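Long-range contacts in Cwp19 (Clostridioides difficile, PDB 5OQ3), which acts as a glycoside hydrolase through its TIM-barrel domain, and may also have N-acetylmuramoyl-L-alanine amidase activity as a whole protein: residues A30-V35 with D56-L61; V35-W40 with S89-G94; R74-A79 with P125-M130; F119-N124 with Y182-V187. All coordinates share one frame; numbering follows the deposited sequence.

Contact 1: A30-V35 with D56-L61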
# COMPACT_ATOMS: atom_id res chain seq x y z
N ALA A 30 -0.93 6.81 -9.45
CA ALA A 30 -1.69 5.61 -9.71
C ALA A 30 -0.97 4.41 -9.10
O ALA A 30 0.24 4.26 -9.28
CB ALA A 30 -1.92 5.40 -11.19
N TRP A 31 -1.74 3.55 -8.44
CA TRP A 31 -1.24 2.25 -8.00
C TRP A 31 -1.13 1.32 -9.21
O TRP A 31 -2.09 1.21 -10.01
CB TRP A 31 -2.16 1.62 -6.94
CG TRP A 31 -2.00 2.14 -5.57
CD1 TRP A 31 -1.00 1.83 -4.70
CD2 TRP A 31 -2.92 2.95 -4.82
NE1 TRP A 31 -1.21 2.46 -3.51
CE2 TRP A 31 -2.41 3.09 -3.53
CE3 TRP A 31 -4.16 3.53 -5.12
CZ2 TRP A 31 -3.05 3.83 -2.53
CZ3 TRP A 31 -4.82 4.22 -4.14
CH2 TRP A 31 -4.26 4.37 -2.86
N ILE A 32 0.00 0.63 -9.30
CA ILE A 32 0.22 -0.44 -10.27
C ILE A 32 0.50 -1.71 -9.43
O ILE A 32 1.60 -1.93 -8.93
CB ILE A 32 1.42 -0.09 -11.19
CG1 ILE A 32 1.11 1.23 -11.98
CG2 ILE A 32 1.75 -1.23 -12.16
CD1 ILE A 32 2.25 1.73 -12.84
N SER A 33 -0.53 -2.49 -9.25
CA SER A 33 -0.53 -3.73 -8.49
C SER A 33 -0.07 -4.88 -9.35
O SER A 33 -0.48 -5.02 -10.51
CB SER A 33 -1.90 -3.98 -7.88
OG SER A 33 -1.87 -5.11 -7.03
N THR A 34 0.79 -5.70 -8.77
CA THR A 34 1.37 -6.88 -9.43
C THR A 34 0.82 -8.20 -8.89
O THR A 34 0.91 -9.25 -9.53
CB THR A 34 2.90 -6.86 -9.27
OG1 THR A 34 3.21 -6.88 -7.87
CG2 THR A 34 3.49 -5.65 -9.91
N VAL A 35 0.16 -8.15 -7.72
CA VAL A 35 -0.45 -9.35 -7.16
C VAL A 35 -1.57 -9.81 -8.08
O VAL A 35 -2.36 -9.00 -8.57
CB VAL A 35 -0.94 -9.11 -5.71
CG1 VAL A 35 -2.20 -8.25 -5.67
CG2 VAL A 35 -1.22 -10.45 -5.01
N ASP A 56 3.72 1.21 -22.25
CA ASP A 56 2.42 1.60 -22.76
C ASP A 56 1.50 2.07 -21.63
O ASP A 56 0.75 3.04 -21.79
CB ASP A 56 1.74 0.41 -23.46
CG ASP A 56 2.31 0.11 -24.86
OD1 ASP A 56 3.10 0.93 -25.43
OD2 ASP A 56 1.91 -0.97 -25.39
N LEU A 57 1.57 1.40 -20.49
CA LEU A 57 0.78 1.79 -19.33
C LEU A 57 1.23 3.18 -18.84
O LEU A 57 0.40 4.06 -18.64
CB LEU A 57 0.82 0.72 -18.26
CG LEU A 57 0.09 1.01 -16.94
CD1 LEU A 57 -1.40 1.21 -17.21
CD2 LEU A 57 0.32 -0.11 -15.94
N LEU A 58 2.53 3.40 -18.68
CA LEU A 58 2.97 4.71 -18.24
C LEU A 58 2.56 5.80 -19.21
O LEU A 58 2.22 6.91 -18.79
CB LEU A 58 4.46 4.74 -18.07
CG LEU A 58 5.07 3.92 -16.94
CD1 LEU A 58 6.49 4.38 -16.77
CD2 LEU A 58 4.33 4.12 -15.63
N ASP A 59 2.65 5.50 -20.51
CA ASP A 59 2.28 6.52 -21.48
C ASP A 59 0.82 6.95 -21.30
O ASP A 59 0.50 8.12 -21.36
CB ASP A 59 2.45 6.02 -22.92
CG ASP A 59 3.90 5.88 -23.36
OD1 ASP A 59 4.80 6.49 -22.75
OD2 ASP A 59 4.10 5.19 -24.39
N LYS A 60 -0.06 5.98 -21.07
CA LYS A 60 -1.47 6.28 -20.91
C LYS A 60 -1.68 7.08 -19.59
O LYS A 60 -2.40 8.07 -19.58
CB LYS A 60 -2.29 4.99 -20.96
CG LYS A 60 -3.77 5.15 -21.28
CD LYS A 60 -4.07 5.35 -22.78
CE LYS A 60 -4.00 4.09 -23.66
NZ LYS A 60 -5.12 3.11 -23.47
N LEU A 61 -1.00 6.68 -18.51
CA LEU A 61 -1.13 7.42 -17.25
C LEU A 61 -0.62 8.86 -17.39
O LEU A 61 -1.29 9.80 -16.96
CB LEU A 61 -0.38 6.69 -16.15
CG LEU A 61 -0.85 5.27 -15.81
CD1 LEU A 61 0.09 4.62 -14.80
CD2 LEU A 61 -2.28 5.28 -15.32
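Ile32 of strand 27-32 and Leu57 of helix 47-63 reach toward each other and meet tip to tip. The contact belongs to the first beta-alpha-beta unit of the TIM barrel. Here the first barrel strand packs against the helix that follows it. Strand segment 30-32 and helix segment 56-61 run nearly antiparallel, at 168°, with their axes 11.3 Å apart. At that spacing the gap is bridged by side-chain ends, and the interface is wholly apolar.

Ile32 does most of the reaching. Its CG1 branch stands anti to the carbonyl carbon and the chain then runs extended (chi2 176°), which carries CD1 out toward the helix. That methyl sits among three leucines. Ile32 CD1 lies 4.1 Å from Leu57 CD2 and 4.2 Å from Leu58 CD2. The second branch of Ile32 takes part as well, with CG2 4.2 Å from Leu57 CD2. Leu57 therefore offers one methyl to both branches of the isoleucine. Leu58 does not point at the strand from its CA, but its end comes nearer, and CD2 makes the touch.

Leu61, one helical turn beyond Leu57, meets the isoleucine at a slant. It divides its two methyls between two strand residues, and CD1 goes to Ile32. Trp31, between the two contacting strand residues, points the other way and meets Trp122 edge to face. Helix 364-369 closes round the same apolar cluster, with Ala364 touching both Ile32 and Leu57. At the start of the strand segment, the other methyl of Leu61, CD2, rests 4.1 Å from Ala30 CB.

Contact 2: V35-W40 with S89-G94; sequences VYNLDW and SEYLTG
Tyr91 lays its ring against the backbone of Val35 and Tyr36 in a partly buried contact between two loop regions. One follows the first barrel strand, 27-32; the other follows the second, 68-74, and holds the short helix 90-93. On one ring face, Val35 CA makes a CH-pi contact 4.1 Å from the Tyr91 centroid. Tyr36 N lies over the same face toward the rim, 3.4 Å from Tyr91 CE1. Glu90 CG covers the opposite face, so the ring is sandwiched.

Val35 and Tyr91 lie side by side and point the same way. The valine sets CG1 between its backbone N and carbonyl carbon (chi1 73°), which leaves CG2 to meet Tyr91 OH at 3.7 Å. That hydroxyl also lies over one face of the Tyr36 ring.

Asn37 supplies the polar link. Its ND2 donates to Tyr91 O at 2.9 Å and 167°, in the carbonyl plane and on a lone pair. ND2 also bonds to Pro41 O, and two acceptors hold the amide. Its plane stands 76° from the Tyr91 ring, with Asn37 OD1 at the ring edge, 3.5 Å from Tyr91 CD1. Asn37 is placed by a type III' beta turn, closed by Leu38 N to Val35 O, with Tyr36 and Asn37 both at positive phi.

The short, weakly bonded helix is N-capped by Ser89, whose OG accepts from Tyr91 N. Farther along, Trp40 CH2 touches Leu92 CD2 at 4.3 Å, while Trp40 NE1 bonds to Gln50 O. Neighbouring beta-alpha loops packed together in this way form the rim at the C-terminal end of a TIM barrel.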
# COMPACT_ATOMS: atom_id res chain seq x y z
N VAL A 35 0.16 -8.15 -7.72
CA VAL A 35 -0.45 -9.35 -7.16
C VAL A 35 -1.57 -9.81 -8.08
O VAL A 35 -2.36 -9.00 -8.57
CB VAL A 35 -0.94 -9.11 -5.71
CG1 VAL A 35 -2.20 -8.25 -5.67
CG2 VAL A 35 -1.22 -10.45 -5.01
N TYR A 36 -1.58 -11.11 -8.40
CA TYR A 36 -2.50 -11.67 -9.39
C TYR A 36 -2.42 -10.93 -10.74
O TYR A 36 -3.35 -10.99 -11.53
CB TYR A 36 -3.92 -11.72 -8.86
CG TYR A 36 -4.09 -12.58 -7.66
CD1 TYR A 36 -3.77 -13.95 -7.72
CD2 TYR A 36 -4.60 -12.07 -6.47
CE1 TYR A 36 -3.94 -14.77 -6.63
CE2 TYR A 36 -4.76 -12.90 -5.36
CZ TYR A 36 -4.43 -14.24 -5.46
OH TYR A 36 -4.59 -15.07 -4.39
N ASN A 37 -1.27 -10.30 -11.03
CA ASN A 37 -1.05 -9.63 -12.31
C ASN A 37 -2.15 -8.60 -12.58
O ASN A 37 -2.58 -8.42 -13.69
CB ASN A 37 -0.94 -10.70 -13.43
CG ASN A 37 0.26 -11.59 -13.20
OD1 ASN A 37 0.19 -12.58 -12.47
ND2 ASN A 37 1.41 -11.20 -13.76
N LEU A 38 -2.60 -7.91 -11.53
CA LEU A 38 -3.79 -7.04 -11.65
C LEU A 38 -3.60 -5.93 -12.69
O LEU A 38 -4.38 -5.79 -13.63
CB LEU A 38 -4.16 -6.43 -10.30
CG LEU A 38 -5.42 -5.57 -10.29
CD1 LEU A 38 -6.65 -6.46 -10.49
CD2 LEU A 38 -5.53 -4.70 -9.02
N ASP A 39 -2.56 -5.12 -12.50
CA ASP A 39 -2.24 -4.03 -13.39
C ASP A 39 -1.08 -4.31 -14.33
O ASP A 39 -1.10 -3.85 -15.46
CB ASP A 39 -1.90 -2.76 -12.62
CG ASP A 39 -3.05 -2.22 -11.78
OD1 ASP A 39 -4.12 -1.93 -12.33
OD2 ASP A 39 -2.93 -2.15 -10.54
N TRP A 40 -0.03 -4.97 -13.84
CA TRP A 40 1.17 -5.29 -14.61
C TRP A 40 1.90 -6.45 -13.89
O TRP A 40 1.87 -6.48 -12.64
CB TRP A 40 2.09 -4.07 -14.68
CG TRP A 40 3.33 -4.32 -15.47
CD1 TRP A 40 3.47 -4.29 -16.82
CD2 TRP A 40 4.58 -4.79 -14.94
NE1 TRP A 40 4.73 -4.67 -17.16
CE2 TRP A 40 5.44 -4.98 -16.03
CE3 TRP A 40 5.07 -5.04 -13.64
CZ2 TRP A 40 6.75 -5.43 -15.88
CZ3 TRP A 40 6.38 -5.49 -13.50
CH2 TRP A 40 7.19 -5.70 -14.61
N SER A 89 9.40 -12.94 -7.50
CA SER A 89 7.94 -13.06 -7.44
C SER A 89 7.41 -14.02 -8.51
O SER A 89 7.80 -13.98 -9.66
CB SER A 89 7.29 -11.70 -7.63
OG SER A 89 5.87 -11.81 -7.64
N GLU A 90 6.46 -14.86 -8.10
CA GLU A 90 5.79 -15.75 -9.02
C GLU A 90 5.00 -15.01 -10.09
O GLU A 90 4.65 -15.62 -11.10
CB GLU A 90 4.83 -16.65 -8.26
CG GLU A 90 3.57 -15.97 -7.78
CD GLU A 90 2.93 -16.68 -6.62
OE1 GLU A 90 1.91 -17.36 -6.83
OE2 GLU A 90 3.47 -16.59 -5.50
N TYR A 91 4.72 -13.72 -9.89
CA TYR A 91 3.85 -13.05 -10.88
C TYR A 91 4.59 -12.67 -12.16
O TYR A 91 3.97 -12.30 -13.12
CB TYR A 91 3.10 -11.86 -10.26
CG TYR A 91 2.29 -12.33 -9.04
CD1 TYR A 91 1.22 -13.22 -9.20
CD2 TYR A 91 2.66 -11.98 -7.75
CE1 TYR A 91 0.55 -13.71 -8.11
CE2 TYR A 91 1.96 -12.44 -6.64
CZ TYR A 91 0.91 -13.32 -6.82
OH TYR A 91 0.21 -13.80 -5.71
N LEU A 92 5.92 -12.80 -12.18
CA LEU A 92 6.69 -12.59 -13.41
C LEU A 92 6.70 -13.79 -14.33
O LEU A 92 6.63 -13.64 -15.55
CB LEU A 92 8.15 -12.21 -13.05
CG LEU A 92 8.25 -10.79 -12.44
CD1 LEU A 92 9.53 -10.61 -11.64
CD2 LEU A 92 8.15 -9.71 -13.52
N THR A 93 6.84 -14.98 -13.75
CA THR A 93 7.01 -16.24 -14.52
C THR A 93 5.94 -17.35 -14.34
O THR A 93 5.81 -18.22 -15.13
CB THR A 93 8.35 -16.89 -14.16
OG1 THR A 93 8.32 -17.24 -12.77
CG2 THR A 93 9.49 -15.92 -14.45
N GLY A 94 5.22 -17.21 -13.19
CA GLY A 94 4.27 -18.27 -12.78
C GLY A 94 4.83 -19.12 -11.65
O GLY A 94 4.11 -19.93 -11.10

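Contact 3: R74-A79 with P125-M130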
# COMPACT_ATOMS: atom_id res chain seq x y z
N ARG A 74 6.85 -5.86 -3.82
CA ARG A 74 6.73 -7.00 -2.87
C ARG A 74 5.26 -7.30 -2.65
O ARG A 74 4.69 -6.90 -1.64
CB ARG A 74 7.39 -6.66 -1.54
CG ARG A 74 7.33 -7.74 -0.47
CD ARG A 74 7.81 -7.17 0.85
NE ARG A 74 7.62 -8.07 1.97
CZ ARG A 74 8.51 -8.94 2.43
NH1 ARG A 74 9.66 -9.11 1.83
NH2 ARG A 74 8.23 -9.63 3.55
N PRO A 75 4.65 -8.02 -3.61
CA PRO A 75 3.26 -8.39 -3.42
C PRO A 75 3.02 -9.53 -2.46
O PRO A 75 1.93 -9.60 -1.88
CB PRO A 75 2.82 -8.81 -4.81
CG PRO A 75 4.05 -9.27 -5.50
CD PRO A 75 5.10 -8.32 -4.98
N LYS A 76 4.03 -10.39 -2.24
CA LYS A 76 3.81 -11.65 -1.51
C LYS A 76 5.13 -12.21 -1.00
O LYS A 76 5.62 -13.25 -1.47
CB LYS A 76 3.08 -12.63 -2.43
CG LYS A 76 2.64 -13.90 -1.76
CD LYS A 76 2.08 -14.84 -2.81
CE LYS A 76 2.07 -16.25 -2.28
NZ LYS A 76 1.98 -17.22 -3.39
N SER A 77 5.72 -11.49 -0.03
CA SER A 77 7.05 -11.84 0.56
C SER A 77 8.08 -12.23 -0.51
O SER A 77 8.85 -13.18 -0.35
CB SER A 77 6.93 -12.97 1.60
OG SER A 77 8.20 -13.21 2.21
N ASP A 78 8.11 -11.45 -1.57
CA ASP A 78 8.81 -11.77 -2.80
C ASP A 78 9.31 -10.46 -3.39
O ASP A 78 9.19 -9.39 -2.77
CB ASP A 78 7.92 -12.57 -3.73
CG ASP A 78 6.66 -11.80 -4.14
OD1 ASP A 78 6.45 -10.65 -3.63
OD2 ASP A 78 5.89 -12.35 -4.97
N ALA A 79 9.89 -10.54 -4.59
CA ALA A 79 10.58 -9.38 -5.14
C ALA A 79 10.42 -9.35 -6.65
O ALA A 79 10.68 -10.36 -7.33
CB ALA A 79 12.06 -9.41 -4.76
N PRO A 125 4.22 -5.74 3.95
CA PRO A 125 5.23 -6.22 4.89
C PRO A 125 5.05 -7.69 5.36
O PRO A 125 6.03 -8.42 5.39
CB PRO A 125 5.10 -5.24 6.09
CG PRO A 125 3.78 -4.58 5.92
CD PRO A 125 3.48 -4.58 4.47
N TYR A 126 3.84 -8.06 5.81
CA TYR A 126 3.66 -9.31 6.59
C TYR A 126 3.07 -10.50 5.81
O TYR A 126 3.14 -11.60 6.32
CB TYR A 126 2.77 -9.10 7.82
CG TYR A 126 3.11 -7.90 8.70
CD1 TYR A 126 4.31 -7.81 9.38
CD2 TYR A 126 2.19 -6.89 8.87
CE1 TYR A 126 4.59 -6.73 10.20
CE2 TYR A 126 2.43 -5.82 9.71
CZ TYR A 126 3.64 -5.75 10.39
OH TYR A 126 3.85 -4.67 11.20
N ARG A 127 2.51 -10.30 4.60
CA ARG A 127 1.92 -11.42 3.90
C ARG A 127 2.99 -12.42 3.54
O ARG A 127 4.08 -12.05 3.07
CB ARG A 127 1.25 -10.90 2.62
CG ARG A 127 0.85 -11.97 1.58
CD ARG A 127 0.34 -11.32 0.30
NE ARG A 127 -0.96 -10.69 0.51
CZ ARG A 127 -1.45 -9.69 -0.23
NH1 ARG A 127 -0.79 -9.23 -1.28
NH2 ARG A 127 -2.64 -9.18 0.07
N ILE A 128 2.64 -13.70 3.66
CA ILE A 128 3.47 -14.80 3.14
C ILE A 128 2.70 -15.60 2.09
O ILE A 128 3.18 -15.73 1.00
CB ILE A 128 4.01 -15.76 4.24
CG1 ILE A 128 4.78 -15.00 5.33
CG2 ILE A 128 4.89 -16.82 3.59
CD1 ILE A 128 5.02 -15.82 6.57
N THR A 129 1.54 -16.15 2.43
CA THR A 129 0.79 -16.98 1.48
C THR A 129 -0.58 -16.44 1.17
O THR A 129 -1.10 -15.61 1.91
CB THR A 129 0.60 -18.41 2.02
OG1 THR A 129 -0.19 -18.38 3.20
CG2 THR A 129 1.92 -19.08 2.29
N MET A 130 -1.16 -16.98 0.10
CA MET A 130 -2.57 -16.82 -0.24
C MET A 130 -3.33 -18.04 0.26
O MET A 130 -2.74 -19.02 0.72
CB MET A 130 -2.79 -16.67 -1.75
CG MET A 130 -1.92 -15.66 -2.44
SD MET A 130 -1.83 -14.11 -1.58
CE MET A 130 -1.75 -12.95 -2.91
O HOH W 1 5.88 -15.70 -0.39
O HOH W 2 4.47 -9.75 1.63
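Two arginines cross between Arg74-Ala79 and Pro125-Met130 in opposite directions, and each gives a hydrogen bond to a proline carbonyl. Arg127 NH1 donates to Pro75 O at 2.8 Å. The oxygen lies at the edge of the guanidinium, in its plane, and the N-H comes in nearly along the C=O axis. A bend at chi3 (-70°) turns the end of Arg127 to this position. Arg74 NH2 reaches Pro125 O at 3.1 Å with a chain extended from CG to NE. This donor is tilted 33° from the carbonyl plane. Arg74 also bonds to Asn124 O through NE and to Tyr170 OH through NH2. Ser77 CA lies over the centre of the Arg74 guanidinium.

Two waters add bridges between backbones. One donates to both Lys76 O and Ile128 O. The other accepts from Ser77 N and donates to Arg127 O, each at 2.7 Å. Ser77 CB points toward the other loop and lies 3.3 Å from Arg127 O.

These segments lie in the loops that follow the second and third strands of the TIM barrel, at the C-terminal end where this fold carries its active site. Within the first loop, Lys76 N bonds to Asp78 OD1.

The remaining contact is packing along Lys76. Its extended aliphatic chain crosses Arg127 at about a right angle, with Lys76 CG 4.0 Å from Arg127 CD. Lys76 CG also passes 3.4 Å from Ile128 O. Farther out, Lys76 CE meets Met130 CG at 4.0 Å, and NZ beyond it forms salt bridges with Glu90 and Glu133.

Contact 4: F119-N124 with Y182-V187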
# COMPACT_ATOMS: atom_id res chain seq x y z
N PHE A 119 8.60 7.54 -8.77
CA PHE A 119 8.44 6.11 -8.60
C PHE A 119 8.47 5.81 -7.11
O PHE A 119 9.47 6.03 -6.42
CB PHE A 119 9.58 5.36 -9.29
CG PHE A 119 9.39 3.87 -9.27
CD1 PHE A 119 9.74 3.12 -8.16
CD2 PHE A 119 8.84 3.21 -10.38
CE1 PHE A 119 9.55 1.77 -8.13
CE2 PHE A 119 8.66 1.84 -10.35
CZ PHE A 119 9.03 1.13 -9.23
N HIS A 120 7.38 5.29 -6.57
CA HIS A 120 7.30 4.82 -5.18
C HIS A 120 7.22 3.29 -5.21
O HIS A 120 6.35 2.71 -5.84
CB HIS A 120 6.10 5.38 -4.43
CG HIS A 120 6.18 6.85 -4.19
ND1 HIS A 120 5.48 7.46 -3.17
CD2 HIS A 120 6.89 7.84 -4.80
CE1 HIS A 120 5.74 8.75 -3.18
NE2 HIS A 120 6.58 9.01 -4.16
N ALA A 121 8.15 2.63 -4.54
CA ALA A 121 8.18 1.18 -4.39
C ALA A 121 7.23 0.77 -3.28
O ALA A 121 7.40 1.18 -2.12
CB ALA A 121 9.60 0.73 -4.06
N TRP A 122 6.23 -0.04 -3.65
CA TRP A 122 5.20 -0.50 -2.75
C TRP A 122 5.51 -1.94 -2.27
O TRP A 122 5.72 -2.85 -3.08
CB TRP A 122 3.86 -0.35 -3.45
CG TRP A 122 2.67 -1.12 -3.02
CD1 TRP A 122 2.41 -1.68 -1.78
CD2 TRP A 122 1.50 -1.34 -3.80
NE1 TRP A 122 1.19 -2.28 -1.80
CE2 TRP A 122 0.62 -2.10 -3.02
CE3 TRP A 122 1.13 -1.02 -5.11
CZ2 TRP A 122 -0.65 -2.51 -3.48
CZ3 TRP A 122 -0.10 -1.46 -5.59
CH2 TRP A 122 -0.97 -2.19 -4.77
N PHE A 123 5.46 -2.08 -0.96
CA PHE A 123 5.72 -3.34 -0.26
C PHE A 123 4.52 -3.75 0.59
O PHE A 123 3.89 -2.90 1.25
CB PHE A 123 6.91 -3.19 0.68
CG PHE A 123 8.19 -2.77 0.03
CD1 PHE A 123 8.48 -1.41 -0.23
CD2 PHE A 123 9.19 -3.69 -0.21
CE1 PHE A 123 9.66 -1.03 -0.80
CE2 PHE A 123 10.38 -3.30 -0.79
CZ PHE A 123 10.63 -1.96 -1.07
N ASN A 124 4.24 -5.06 0.64
CA ASN A 124 3.33 -5.64 1.62
C ASN A 124 4.23 -6.27 2.71
O ASN A 124 4.97 -7.19 2.42
CB ASN A 124 2.39 -6.64 0.96
CG ASN A 124 1.44 -7.28 1.94
OD1 ASN A 124 1.84 -7.68 3.04
ND2 ASN A 124 0.17 -7.44 1.52
N TYR A 182 18.52 0.97 -5.68
CA TYR A 182 17.65 1.43 -6.75
C TYR A 182 17.28 2.90 -6.55
O TYR A 182 17.08 3.32 -5.41
CB TYR A 182 16.38 0.58 -6.85
CG TYR A 182 16.68 -0.89 -7.17
CD1 TYR A 182 16.87 -1.31 -8.48
CD2 TYR A 182 16.80 -1.82 -6.16
CE1 TYR A 182 17.17 -2.63 -8.76
CE2 TYR A 182 17.08 -3.15 -6.41
CZ TYR A 182 17.29 -3.56 -7.73
OH TYR A 182 17.56 -4.90 -7.98
N ASP A 183 17.04 3.60 -7.64
CA ASP A 183 16.79 5.05 -7.60
C ASP A 183 15.31 5.36 -7.38
O ASP A 183 14.68 6.11 -8.15
CB ASP A 183 17.30 5.66 -8.92
CG ASP A 183 17.18 7.15 -8.95
OD1 ASP A 183 17.31 7.77 -7.88
OD2 ASP A 183 16.94 7.70 -10.06
N ILE A 184 14.76 4.80 -6.32
CA ILE A 184 13.41 5.09 -5.97
C ILE A 184 13.21 6.47 -5.42
O ILE A 184 14.10 7.04 -4.79
CB ILE A 184 12.83 4.03 -5.01
CG1 ILE A 184 13.59 3.99 -3.67
CG2 ILE A 184 12.85 2.62 -5.65
CD1 ILE A 184 12.90 3.14 -2.62
N ASP A 185 12.00 7.01 -5.53
CA ASP A 185 11.66 8.32 -4.93
C ASP A 185 10.88 8.20 -3.62
O ASP A 185 10.88 9.11 -2.80
CB ASP A 185 10.82 9.12 -5.93
CG ASP A 185 11.52 9.27 -7.23
OD1 ASP A 185 12.59 9.92 -7.25
OD2 ASP A 185 11.09 8.71 -8.26
N GLY A 186 10.27 7.02 -3.41
CA GLY A 186 9.45 6.77 -2.21
C GLY A 186 9.35 5.29 -1.91
O GLY A 186 9.56 4.45 -2.79
N VAL A 187 9.02 5.02 -0.65
CA VAL A 187 8.64 3.67 -0.16
C VAL A 187 7.21 3.79 0.35
O VAL A 187 6.89 4.74 1.06
CB VAL A 187 9.62 3.24 0.97
CG1 VAL A 187 9.12 1.98 1.67
CG2 VAL A 187 11.05 3.12 0.45
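Adjacent parallel strands 118-123 and 186-189, the third and fourth of the TIM barrel, pair through His120 with Gly186 and Ala121 with Val187. Ala121 N donates to Gly186 O at 2.9 Å. At the entry to strand 186-189, Phe119 O takes two donors, Asp185 N at 2.9 Å and, weakly, Gly186 N. CA-H...O contacts from His120 CA to Gly186 O and from Val187 CA to Ala121 O add to the pairing.

His120 lies on the face that looks into the barrel. Its imidazole rests flat on Gly186, whose CA makes a CH-pi contact 3.9 Å from the ring centroid, 15° off the normal. The glycine lets the ring come this close to the neighbouring strand. His120 ND1 bonds to Tyr286 OH, a residue of the sixth strand.

Ala121 and Val187 share the other face, toward the helices. Ile184 CG2 fits between Phe119 CD1, at 4.0 Å, and Ala121 CB, at 4.1 Å. Phe119 swings its ring there with CG anti to the backbone N (chi1 -174°). It meets the isoleucine at a slant and also touches Leu105 of helix 104-114. Phe123 CE1 lies 3.9 Å from Val187 CG1, and both residues pack on Ile175 of helix 165-181.

Asp185 closes the contact at the start of the pairing. Its carboxylate folds back to the beginning of the Phe119 segment, and His113 NE2 bonds to the same oxygen, OD2. Asp185 OD2 accepts from Phe119 N at 2.8 Å on its anti lone pair, away from the other carboxylate oxygen.

In the fold
Contacts 1 and 4 lie in the barrel framework and are buried. Contact 1 joins a strand to its helix by methyl groups alone, whereas contact 4 joins strand to strand, chiefly by backbone bonds. They meet inside the barrel, where Trp31 packs on Trp122. Contacts 2 and 3 tie together the loops after the first three strands. Contact 3 is buried yet polar, with arginines and waters bridging backbone groups; contact 2 is partly exposed and mainly aromatic. These two touch directly through the packing of Val35 on Met130 and a salt bridge. Val35 belongs to both contacts 1 and 2, and Arg74 joins contact 3 to contact 4 by packing on Phe123.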